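Local coordinates for bromodomain factor 2 protein (Trypanosoma cruzi, PDB 6NIM) that probably recognises acetylated lysines, such as those on histone tails, through a bromodomain, and was crystallised with the bromodomain inhibitor bromosporine, at residues A[27-32]-A[91-96]; A[82-87]-A[96-101]. All coordinates share one frame; numbering follows the deposited sequence. Where two conformers were deposited one is given.

Interaction 1 (A[27-32]-A[91-96])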
loop_
_atom_site.group_PDB
_atom_site.type_symbol
_atom_site.label_atom_id
_atom_site.label_comp_id
_atom_site.label_asym_id
_atom_site.label_seq_id
_atom_site.Cartn_x
_atom_site.Cartn_y
_atom_site.Cartn_z
ATOM N N ASP A 27 -17.672 -11.088 -2.208
ATOM C CA ASP A 27 -16.611 -11.832 -2.933
ATOM C C ASP A 27 -17.244 -13.024 -3.684
ATOM O O ASP A 27 -17.127 -14.141 -3.229
ATOM C CB ASP A 27 -15.505 -12.270 -1.969
ATOM C CG ASP A 27 -14.356 -13.037 -2.605
ATOM O OD1 ASP A 27 -14.323 -13.162 -3.868
ATOM O OD2 ASP A 27 -13.517 -13.544 -1.847
ATOM N N LYS A 28 -17.822 -12.796 -4.857
ATOM C CA LYS A 28 -18.619 -13.835 -5.583
ATOM C C LYS A 28 -17.701 -14.967 -6.042
ATOM O O LYS A 28 -18.104 -16.141 -5.903
ATOM C CB LYS A 28 -19.354 -13.217 -6.774
ATOM C CG LYS A 28 -20.222 -12.022 -6.421
ATOM C CD LYS A 28 -21.453 -12.341 -5.597
ATOM C CE LYS A 28 -21.156 -12.625 -4.137
ATOM N NZ LYS A 28 -22.322 -12.314 -3.285
ATOM N N LEU A 29 -16.484 -14.645 -6.477
ATOM C CA LEU A 29 -15.482 -15.644 -6.927
ATOM C C LEU A 29 -14.853 -16.378 -5.730
ATOM O O LEU A 29 -14.137 -17.346 -5.950
ATOM C CB LEU A 29 -14.448 -14.940 -7.802
ATOM C CG LEU A 29 -14.977 -14.459 -9.149
ATOM C CD1 LEU A 29 -13.956 -13.564 -9.844
ATOM C CD2 LEU A 29 -15.328 -15.648 -10.047
ATOM N N LYS A 30 -15.078 -15.923 -4.503
ATOM C CA LYS A 30 -14.427 -16.455 -3.281
ATOM C C LYS A 30 -12.893 -16.386 -3.402
ATOM O O LYS A 30 -12.175 -17.264 -2.866
ATOM C CB LYS A 30 -14.934 -17.877 -3.041
ATOM C CG LYS A 30 -16.443 -17.993 -2.962
ATOM C CD LYS A 30 -16.876 -19.374 -2.504
ATOM C CE LYS A 30 -18.359 -19.582 -2.694
ATOM N NZ LYS A 30 -19.139 -18.683 -1.818
ATOM N N MET A 31 -12.384 -15.363 -4.079
ATOM C CA MET A 31 -10.948 -15.254 -4.408
ATOM C C MET A 31 -10.188 -14.615 -3.233
ATOM O O MET A 31 -8.951 -14.621 -3.236
ATOM C CB MET A 31 -10.774 -14.428 -5.687
ATOM C CG MET A 31 -11.264 -13.017 -5.551
ATOM S SD MET A 31 -11.105 -12.067 -7.087
ATOM C CE MET A 31 -9.334 -11.785 -7.128
ATOM N N PHE A 32 -10.906 -14.098 -2.236
ATOM C CA PHE A 32 -10.320 -13.404 -1.065
ATOM C C PHE A 32 -10.628 -14.160 0.242
ATOM O O PHE A 32 -10.264 -13.660 1.314
ATOM C CB PHE A 32 -10.887 -11.985 -0.959
ATOM C CG PHE A 32 -10.602 -11.052 -2.109
ATOM C CD1 PHE A 32 -9.305 -10.815 -2.547
ATOM C CD2 PHE A 32 -11.650 -10.404 -2.751
ATOM C CE1 PHE A 32 -9.058 -9.936 -3.588
ATOM C CE2 PHE A 32 -11.397 -9.513 -3.782
ATOM C CZ PHE A 32 -10.110 -9.285 -4.201
ATOM N N THR A 91 -8.983 -10.733 -16.960
ATOM C CA THR A 91 -9.573 -11.924 -16.283
ATOM C C THR A 91 -10.677 -11.481 -15.326
ATOM O O THR A 91 -10.697 -10.293 -14.897
ATOM C CB THR A 91 -8.554 -12.793 -15.544
ATOM O OG1 THR A 91 -8.133 -12.074 -14.385
ATOM C CG2 THR A 91 -7.389 -13.167 -16.430
ATOM N N GLU A 92 -11.578 -12.402 -14.998
ATOM C CA GLU A 92 -12.714 -12.121 -14.083
ATOM C C GLU A 92 -12.165 -11.827 -12.676
ATOM O O GLU A 92 -12.761 -10.980 -11.984
ATOM C CB GLU A 92 -13.750 -13.244 -14.168
ATOM C CG GLU A 92 -14.729 -13.066 -15.332
ATOM C CD GLU A 92 -15.456 -11.719 -15.392
ATOM O OE1 GLU A 92 -16.391 -11.505 -14.590
ATOM O OE2 GLU A 92 -15.058 -10.854 -16.194
ATOM N N TRP A 93 -11.047 -12.450 -12.293
ATOM C CA TRP A 93 -10.380 -12.243 -10.970
ATOM C C TRP A 93 -9.818 -10.817 -10.907
ATOM O O TRP A 93 -10.097 -10.070 -9.933
ATOM C CB TRP A 93 -9.324 -13.325 -10.779
ATOM C CG TRP A 93 -9.960 -14.677 -10.728
ATOM C CD1 TRP A 93 -10.534 -15.301 -9.656
ATOM C CD2 TRP A 93 -10.177 -15.539 -11.855
ATOM N NE1 TRP A 93 -11.081 -16.494 -10.047
ATOM C CE2 TRP A 93 -10.879 -16.664 -11.388
ATOM C CE3 TRP A 93 -9.864 -15.442 -13.215
ATOM C CZ2 TRP A 93 -11.276 -17.694 -12.240
ATOM C CZ3 TRP A 93 -10.235 -16.475 -14.051
ATOM C CH2 TRP A 93 -10.931 -17.581 -13.567
ATOM N N HIS A 94 -9.125 -10.383 -11.957
ATOM C CA HIS A 94 -8.614 -8.998 -12.019
ATOM C C HIS A 94 -9.777 -8.004 -11.964
ATOM O O HIS A 94 -9.660 -6.954 -11.286
ATOM C CB HIS A 94 -7.753 -8.807 -13.257
ATOM C CG HIS A 94 -7.112 -7.454 -13.340
ATOM N ND1 HIS A 94 -5.801 -7.249 -12.971
ATOM C CD2 HIS A 94 -7.562 -6.268 -13.808
ATOM C CE1 HIS A 94 -5.467 -6.005 -13.169
ATOM N NE2 HIS A 94 -6.539 -5.361 -13.696
ATOM N N GLN A 95 -10.872 -8.317 -12.658
ATOM C CA GLN A 95 -12.024 -7.405 -12.751
ATOM C C GLN A 95 -12.725 -7.314 -11.391
ATOM O O GLN A 95 -13.067 -6.215 -11.015
ATOM C CB GLN A 95 -13.023 -7.838 -13.819
ATOM C CG GLN A 95 -14.012 -6.725 -14.117
ATOM C CD GLN A 95 -14.927 -7.075 -15.252
ATOM O OE1 GLN A 95 -16.046 -7.530 -15.021
ATOM N NE2 GLN A 95 -14.395 -6.966 -16.469
ATOM N N GLN A 96 -12.922 -8.436 -10.677
ATOM C CA GLN A 96 -13.533 -8.363 -9.326
ATOM C C GLN A 96 -12.639 -7.521 -8.404
ATOM O O GLN A 96 -13.161 -6.744 -7.606
ATOM C CB GLN A 96 -13.814 -9.730 -8.710
ATOM C CG GLN A 96 -14.712 -9.582 -7.483
ATOM C CD GLN A 96 -14.911 -10.885 -6.754
ATOM O OE1 GLN A 96 -15.649 -11.755 -7.202
ATOM N NE2 GLN A 96 -14.270 -11.000 -5.608
HETATM O O HOH W 1 -11.889 -18.011 -7.504
#
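Met-31 and Trp-93 mark where the loop 27-32 comes up against the first turns of helix 92-110, their CA atoms 7.2 Å apart. The loop folds back through a type I turn from Asp-27 to Lys-30, and Thr-91 OG1, at the N-cap, accepts from His-94 N. Gln-96 joins the two: with CG anti to the backbone N (chi1 -167°) and an extended chain, its amide reaches into the turn. NE2 donates almost straight (169°) to Asp-27 OD1 at 2.8 Å, arriving from above the carboxylate plane, while OE1 accepts from Leu-29 N at 3.1 Å on an in-plane lone pair. An amide suits this place because it donates and accepts at once. Asp-27, buried, also takes Met-31 N on OD1 and Phe-32 N on OD2, so its carboxylate organises the loop. Leu-29 lays CD1 over one face of the Trp-93 indole, a CH-pi contact 4.2 Å from the centroid of the five-membered ring; a water links Leu-29 O to Trp-93 NE1. The unbranched Met-31 slides past Gln-96 in the opposite direction, bending at chi3 (-74°) to bring CE 3.4 Å from Trp-93 O. The loop leaves helix 13-26, and Met-31 and Phe-32 also touch helix 69-86 at Ala-83.

Interaction 2 (A[82-87]-A[96-101])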
loop_
_atom_site.group_PDB
_atom_site.type_symbol
_atom_site.label_atom_id
_atom_site.label_comp_id
_atom_site.label_asym_id
_atom_site.label_seq_id
_atom_site.Cartn_x
_atom_site.Cartn_y
_atom_site.Cartn_z
ATOM N N ASN A 82 -2.819 -7.116 -4.219
ATOM C CA ASN A 82 -2.191 -8.421 -4.541
ATOM C C ASN A 82 -2.898 -9.015 -5.764
ATOM O O ASN A 82 -2.224 -9.539 -6.680
ATOM C CB ASN A 82 -2.205 -9.352 -3.326
ATOM C CG ASN A 82 -1.268 -8.922 -2.210
ATOM O OD1 ASN A 82 -0.394 -8.074 -2.391
ATOM N ND2 ASN A 82 -1.426 -9.533 -1.041
ATOM N N ALA A 83 -4.227 -8.977 -5.750
ATOM C CA ALA A 83 -5.075 -9.607 -6.780
ATOM C C ALA A 83 -4.927 -8.812 -8.087
ATOM O O ALA A 83 -4.914 -9.451 -9.152
ATOM C CB ALA A 83 -6.499 -9.693 -6.316
ATOM N N LEU A 84 -4.845 -7.488 -8.004
ATOM C CA LEU A 84 -4.659 -6.624 -9.207
ATOM C C LEU A 84 -3.270 -6.875 -9.815
ATOM O O LEU A 84 -3.182 -6.939 -11.068
ATOM C CB LEU A 84 -4.883 -5.160 -8.835
ATOM C CG LEU A 84 -6.354 -4.819 -8.643
ATOM C CD1 LEU A 84 -6.516 -3.474 -7.987
ATOM C CD2 LEU A 84 -7.124 -4.923 -9.974
ATOM N N GLU A 85 -2.243 -7.093 -8.989
ATOM C CA GLU A 85 -0.876 -7.395 -9.502
ATOM C C GLU A 85 -0.825 -8.806 -10.101
ATOM O O GLU A 85 -0.205 -8.994 -11.166
ATOM C CB GLU A 85 0.196 -7.325 -8.407
ATOM C CG GLU A 85 0.393 -5.969 -7.780
ATOM C CD GLU A 85 1.198 -6.008 -6.475
ATOM O OE1 GLU A 85 2.215 -6.747 -6.432
ATOM O OE2 GLU A 85 0.806 -5.324 -5.487
ATOM N N TYR A 86 -1.357 -9.796 -9.394
ATOM C CA TYR A 86 -1.157 -11.221 -9.739
ATOM C C TYR A 86 -2.033 -11.633 -10.918
ATOM O O TYR A 86 -1.527 -12.390 -11.771
ATOM C CB TYR A 86 -1.415 -12.148 -8.541
ATOM C CG TYR A 86 -1.167 -13.578 -8.911
ATOM C CD1 TYR A 86 0.129 -14.058 -9.005
ATOM C CD2 TYR A 86 -2.216 -14.416 -9.279
ATOM C CE1 TYR A 86 0.376 -15.370 -9.385
ATOM C CE2 TYR A 86 -1.983 -15.736 -9.639
ATOM C CZ TYR A 86 -0.675 -16.203 -9.708
ATOM O OH TYR A 86 -0.428 -17.492 -10.101
ATOM N N ASN A 87 -3.284 -11.175 -10.969
ATOM C CA ASN A 87 -4.251 -11.594 -12.019
ATOM C C ASN A 87 -4.098 -10.649 -13.208
ATOM O O ASN A 87 -4.017 -9.434 -13.006
ATOM C CB ASN A 87 -5.667 -11.647 -11.453
ATOM C CG ASN A 87 -5.798 -12.689 -10.362
ATOM O OD1 ASN A 87 -5.799 -13.891 -10.641
ATOM N ND2 ASN A 87 -5.899 -12.232 -9.123
ATOM N N GLN A 96 -12.922 -8.436 -10.677
ATOM C CA GLN A 96 -13.533 -8.363 -9.326
ATOM C C GLN A 96 -12.639 -7.521 -8.404
ATOM O O GLN A 96 -13.161 -6.744 -7.606
ATOM C CB GLN A 96 -13.814 -9.730 -8.710
ATOM C CG GLN A 96 -14.712 -9.582 -7.483
ATOM C CD GLN A 96 -14.911 -10.885 -6.754
ATOM O OE1 GLN A 96 -15.649 -11.755 -7.202
ATOM N NE2 GLN A 96 -14.270 -11.000 -5.608
ATOM N N ALA A 97 -11.331 -7.651 -8.549
ATOM C CA ALA A 97 -10.379 -6.884 -7.721
ATOM C C ALA A 97 -10.482 -5.398 -8.070
ATOM O O ALA A 97 -10.391 -4.590 -7.142
ATOM C CB ALA A 97 -9.013 -7.442 -7.907
ATOM N N LEU A 98 -10.706 -5.041 -9.334
ATOM C CA LEU A 98 -10.938 -3.618 -9.729
ATOM C C LEU A 98 -12.166 -3.090 -9.012
ATOM O O LEU A 98 -12.136 -1.974 -8.486
ATOM C CB LEU A 98 -11.154 -3.497 -11.240
ATOM C CG LEU A 98 -9.934 -3.468 -12.154
ATOM C CD1 LEU A 98 -10.416 -3.347 -13.594
ATOM C CD2 LEU A 98 -8.985 -2.310 -11.819
ATOM N N SER A 99 -13.235 -3.896 -9.012
ATOM C CA SER A 99 -14.515 -3.546 -8.371
ATOM C C SER A 99 -14.241 -3.338 -6.875
ATOM O O SER A 99 -14.672 -2.317 -6.288
ATOM C CB SER A 99 -15.535 -4.618 -8.640
ATOM O OG SER A 99 -16.640 -4.411 -7.809
ATOM N N PHE A 100 -13.546 -4.286 -6.257
ATOM C CA PHE A 100 -13.249 -4.214 -4.806
ATOM C C PHE A 100 -12.428 -2.950 -4.505
ATOM O O PHE A 100 -12.738 -2.254 -3.502
ATOM C CB PHE A 100 -12.554 -5.482 -4.300
ATOM C CG PHE A 100 -13.503 -6.503 -3.719
ATOM C CD1 PHE A 100 -14.590 -6.955 -4.449
ATOM C CD2 PHE A 100 -13.329 -6.992 -2.428
ATOM C CE1 PHE A 100 -15.491 -7.869 -3.911
ATOM C CE2 PHE A 100 -14.227 -7.906 -1.897
ATOM C CZ PHE A 100 -15.296 -8.363 -2.649
ATOM N N ARG A 101 -11.401 -2.655 -5.303
ATOM C CA ARG A 101 -10.624 -1.407 -5.073
ATOM C C ARG A 101 -11.585 -0.211 -5.057
ATOM O O ARG A 101 -11.419 0.696 -4.249
ATOM C CB ARG A 101 -9.542 -1.184 -6.121
ATOM C CG ARG A 101 -8.707 0.045 -5.806
ATOM C CD ARG A 101 -7.523 0.171 -6.735
ATOM N NE ARG A 101 -6.728 1.286 -6.252
ATOM C CZ ARG A 101 -5.534 1.630 -6.712
ATOM N NH1 ARG A 101 -4.978 0.950 -7.703
ATOM N NH2 ARG A 101 -4.921 2.687 -6.191
#
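Leu-84 carries most of this contact, pressing both methyls against residues 96-101 of helix 92-110. Its CG lies anti to the carbonyl carbon (chi1 -75°), which swings the branched end across to the neighbouring helix although the side chain sets out obliquely. CD2 settles between Ala-97 CB, at 3.8 Å, and Leu-98 CD2, at 3.7 Å; the two leucine side chains cross at about a right angle. CD1 reaches further along the helix, 4.0 Å from Arg-101 CD, so the arginine contributes its aliphatic stem here. Beside the leucine, Ala-83 CB and Ala-97 CB meet at 3.7 Å. Two small residues face to face allow the CA atoms of Leu-84 and Ala-97 to come within 5.9 Å, with 9.1 Å between the local helix axes. The segments run roughly antiparallel, at 147°.

Further out, Asn-87 closes the end of helix 69-86: its ND2 and its backbone N both donate to Ala-83 O, the ND2 bond being 3.0 Å. Arg-101 NH2 forms a salt bridge with the terminal carboxylate oxygen OXT of Tyr-121 in the same chain, and NH1 a hydrogen bond to Ala-120 O of the second subunit, whose Ala-119 also packs on Leu-84. Helices 69-86 and 92-110 thus pair within the bromodomain bundle, next to the loop joining them; on another side of helix 92-110, Phe-100 turns away to meet Phe-32 of the loop that follows helix 13-26.

Overall arrangement
Interactions 1 and 2 lie on the same side of the chain's centre, their centres about 7 Å apart, and both use helix 92-110. Gln-96 belongs to both, and the segments alternate along the chain: 27-32, 82-87, 91-96, 96-101. One helix therefore binds the loop after helix 13-26 on one side and helix 69-86 on another. Direct links join the two regions: His-94 ND1 approaches Asn-87 O, a probable hydrogen bond, and Trp-93 CB packs on Asn-87 OD1. In the left-handed four-helix bundle, the contacts join the start of the long loop and the end of helix 69-86 to helix 92-110, at the end where, in bromodomains, the acetyl-lysine pocket lies.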